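Local coordinates for lipoprotein LpqN (Mycobacterium tuberculosis, PDB 6E5F) that supports cell envelope biogenesis, interacts with periplasmic domains of mycolate transporters, may link them to periplasmic proteins, and binds a dodecyl trehalose, at residues A102-V108 / P119-L125. Sequence-based numbering, arbitrary orientation.
Sequences APYGGIV and PTIVAIL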
ATOM      1  N   ALA A 102       8.645   8.094  -0.709  1.00 27.74           N
ATOM      2  CA  ALA A 102       7.846   7.298  -1.646  1.00 23.81           C
ATOM      3  C   ALA A 102       8.764   6.230  -2.223  1.00 23.24           C
ATOM      4  O   ALA A 102       9.265   6.352  -3.346  1.00 24.07           O
ATOM      5  CB  ALA A 102       7.262   8.174  -2.758  1.00 28.72           C
ATOM      6  N   PRO A 103       9.011   5.151  -1.467  1.00 25.34           N
ATOM      7  CA  PRO A 103      10.070   4.203  -1.857  1.00 26.20           C
ATOM      8  C   PRO A 103       9.911   3.625  -3.250  1.00 22.70           C
ATOM      9  O   PRO A 103      10.915   3.469  -3.962  1.00 26.56           O
ATOM     10  CB  PRO A 103       9.989   3.131  -0.760  1.00 30.53           C
ATOM     11  CG  PRO A 103       9.420   3.845   0.415  1.00 32.68           C
ATOM     12  CD  PRO A 103       8.439   4.825  -0.152  1.00 27.36           C
ATOM     13  N   TYR A 104       8.694   3.292  -3.665  1.00 21.64           N
ATOM     14  CA  TYR A 104       8.424   2.796  -5.008  1.00 21.73           C
ATOM     15  C   TYR A 104       7.649   3.816  -5.834  1.00 21.78           C
ATOM     16  O   TYR A 104       6.865   3.454  -6.713  1.00 23.35           O
ATOM     17  CB  TYR A 104       7.696   1.455  -4.948  1.00 19.53           C
ATOM     18  CG  TYR A 104       7.788   0.609  -6.192  1.00 20.83           C
ATOM     19  CD1 TYR A 104       8.987   0.006  -6.569  1.00 21.47           C
ATOM     20  CD2 TYR A 104       6.672   0.383  -6.983  1.00 21.99           C
ATOM     21  CE1 TYR A 104       9.063  -0.787  -7.699  1.00 22.98           C
ATOM     22  CE2 TYR A 104       6.740  -0.412  -8.116  1.00 22.62           C
ATOM     23  CZ  TYR A 104       7.940  -0.990  -8.471  1.00 23.28           C
ATOM     24  OH  TYR A 104       8.015  -1.781  -9.598  1.00 29.08           O
ATOM     25  N   GLY A 105       7.866   5.100  -5.560  1.00 23.07           N
ATOM     26  CA  GLY A 105       7.099   6.141  -6.203  1.00 21.72           C
ATOM     27  C   GLY A 105       5.723   6.292  -5.587  1.00 21.87           C
ATOM     28  O   GLY A 105       5.394   5.718  -4.549  1.00 20.70           O
ATOM     29  N   GLY A 106       4.913   7.103  -6.254  1.00 28.02           N
ATOM     30  CA  GLY A 106       3.568   7.355  -5.783  1.00 28.42           C
ATOM     31  C   GLY A 106       2.909   8.428  -6.622  1.00 28.29           C
ATOM     32  O   GLY A 106       3.383   8.780  -7.703  1.00 32.36           O
ATOM     33  N   ILE A 107       1.791   8.929  -6.102  1.00 28.45           N
ATOM     34  CA  ILE A 107       1.061  10.015  -6.734  1.00 28.27           C
ATOM     35  C   ILE A 107       0.609  10.979  -5.650  1.00 28.79           C
ATOM     36  O   ILE A 107       0.326  10.576  -4.516  1.00 27.24           O
ATOM     37  CB  ILE A 107      -0.143   9.509  -7.559  1.00 29.93           C
ATOM     38  CG1 ILE A 107      -1.040   8.614  -6.703  1.00 26.03           C
ATOM     39  CG2 ILE A 107       0.338   8.768  -8.796  1.00 29.98           C
ATOM     40  CD1 ILE A 107      -2.326   8.192  -7.390  1.00 28.67           C
ATOM     41  N   VAL A 108       0.545  12.257  -6.008  1.00 31.01           N
ATOM     42  CA  VAL A 108       0.068  13.308  -5.121  1.00 27.70           C
ATOM     43  C   VAL A 108      -0.980  14.121  -5.868  1.00 33.30           C
ATOM     44  O   VAL A 108      -0.863  14.341  -7.079  1.00 36.05           O
ATOM     45  CB  VAL A 108       1.219  14.204  -4.620  1.00 33.13           C
ATOM     46  CG1 VAL A 108       1.945  14.862  -5.786  1.00 37.95           C
ATOM     47  CG2 VAL A 108       0.695  15.258  -3.660  1.00 38.86           C
ATOM     48  N   PRO A 119      -3.483  15.131  -0.386  1.00 29.54           N
ATOM     49  CA  PRO A 119      -3.745  13.693  -0.510  1.00 27.44           C
ATOM     50  C   PRO A 119      -2.645  13.019  -1.315  1.00 26.27           C
ATOM     51  O   PRO A 119      -2.185  13.542  -2.332  1.00 28.24           O
ATOM     52  CB  PRO A 119      -5.087  13.636  -1.249  1.00 29.95           C
ATOM     53  CG  PRO A 119      -5.725  14.953  -0.991  1.00 31.71           C
ATOM     54  CD  PRO A 119      -4.602  15.943  -0.897  1.00 30.57           C
ATOM     55  N   THR A 120      -2.231  11.842  -0.851  1.00 25.48           N
ATOM     56  CA  THR A 120      -1.163  11.099  -1.500  1.00 24.96           C
ATOM     57  C   THR A 120      -1.465   9.610  -1.460  1.00 25.37           C
ATOM     58  O   THR A 120      -2.119   9.109  -0.539  1.00 24.31           O
ATOM     59  CB  THR A 120       0.191  11.317  -0.807  1.00 28.38           C
ATOM     60  OG1 THR A 120       0.128  10.811   0.533  1.00 31.16           O
ATOM     61  CG2 THR A 120       0.560  12.786  -0.786  1.00 30.89           C
ATOM     62  N   ILE A 121      -0.969   8.904  -2.472  1.00 24.83           N
ATOM     63  CA  ILE A 121      -0.931   7.447  -2.483  1.00 22.20           C
ATOM     64  C   ILE A 121       0.503   7.052  -2.819  1.00 23.29           C
ATOM     65  O   ILE A 121       1.000   7.363  -3.908  1.00 26.43           O
ATOM     66  CB  ILE A 121      -1.935   6.840  -3.475  1.00 23.04           C
ATOM     67  CG1 ILE A 121      -3.353   7.318  -3.132  1.00 25.60           C
ATOM     68  CG2 ILE A 121      -1.850   5.314  -3.449  1.00 26.13           C
ATOM     69  CD1 ILE A 121      -4.431   6.832  -4.081  1.00 28.43           C
ATOM     70  N   VAL A 122       1.158   6.386  -1.879  1.00 22.70           N
ATOM     71  CA  VAL A 122       2.576   6.054  -1.972  0.83 24.36           C
ATOM     72  C   VAL A 122       2.714   4.545  -2.081  1.00 20.88           C
ATOM     73  O   VAL A 122       1.974   3.792  -1.447  1.00 19.91           O
ATOM     74  CB  VAL A 122       3.343   6.599  -0.751  0.83 26.99           C
ATOM     75  CG1 VAL A 122       4.698   5.946  -0.626  0.83 32.51           C
ATOM     76  CG2 VAL A 122       3.470   8.113  -0.851  0.83 27.69           C
ATOM     77  N   ALA A 123       3.658   4.107  -2.912  1.00 19.34           N
ATOM     78  CA  ALA A 123       3.877   2.687  -3.156  1.00 19.19           C
ATOM     79  C   ALA A 123       5.186   2.241  -2.516  1.00 18.00           C
ATOM     80  O   ALA A 123       6.156   2.998  -2.457  1.00 20.38           O
ATOM     81  CB  ALA A 123       3.935   2.404  -4.661  1.00 20.12           C
ATOM     82  N   ILE A 124       5.182   1.001  -2.020  1.00 18.60           N
ATOM     83  CA  ILE A 124       6.381   0.343  -1.514  1.00 18.76           C
ATOM     84  C   ILE A 124       6.384  -1.065  -2.092  1.00 17.53           C
ATOM     85  O   ILE A 124       5.338  -1.726  -2.128  1.00 18.20           O
ATOM     86  CB  ILE A 124       6.361   0.267   0.027  1.00 23.60           C
ATOM     87  CG1 ILE A 124       6.149   1.652   0.643  1.00 26.72           C
ATOM     88  CG2 ILE A 124       7.647  -0.345   0.541  1.00 27.21           C
ATOM     89  CD1 ILE A 124       5.475   1.608   1.995  1.00 43.02           C
ATOM     90  N   LEU A 125       7.535  -1.524  -2.556  1.00 17.79           N
ATOM     91  CA  LEU A 125       7.672  -2.880  -3.070  1.00 18.71           C
ATOM     92  C   LEU A 125       8.826  -3.560  -2.351  1.00 18.48           C
ATOM     93  O   LEU A 125       9.932  -3.017  -2.287  1.00 20.27           O
ATOM     94  CB  LEU A 125       7.902  -2.888  -4.579  1.00 18.80           C
ATOM     95  CG  LEU A 125       7.927  -4.276  -5.247  1.00 17.92           C
ATOM     96  CD1 LEU A 125       6.605  -5.009  -5.032  1.00 19.28           C
ATOM     97  CD2 LEU A 125       8.224  -4.146  -6.727  1.00 22.77           C
TER
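Ile107 and Ile121 face each other as a hydrogen-bonded antiparallel pair, N to O both ways: Ile107 N reaches Ile121 O at 2.8 Å and Ile121 N returns to Ile107 O at 2.9 Å. Their side chains lie alongside one another on one face of the sheet, with Ile107 CG1 3.8 Å from Ile121 CB. A chi1 of 53° swings that CG1 branch over the neighbouring strand. Ile121 continues onto Ala203 and the 210-223 helix, and its side chain comes within about 4 Å of the bound dodecyl trehalose.

Farther along, a type I turn from Ala102 to Gly105 extends the pairing beyond the regular strand. Both backbone groups of Ala123 bond to this turn, its N to Gly105 O (2.9 Å, 167° at the hydrogen) and its O to Tyr104 N. Tyr104 N stands above the Ala123 carbonyl plane, 39° out of it. Tyr104 then lays one ring face over Leu125 CB, a CH-pi contact 3.9 Å from the centroid, while Ala123 CB sits at the ring edge and His77 stacks on the ring.

On the more solvent-exposed side Pro103, Val122 and Ile124 are only partly buried, and Pro103 CG meets Ile124 CG1 at 3.9 Å. As a worked case of a beta hairpin, the contact implies that main-chain bonds set the register, while apolar packing, through Ile121, carries the hairpin up to the 210-223 helix and close to the bound lipid.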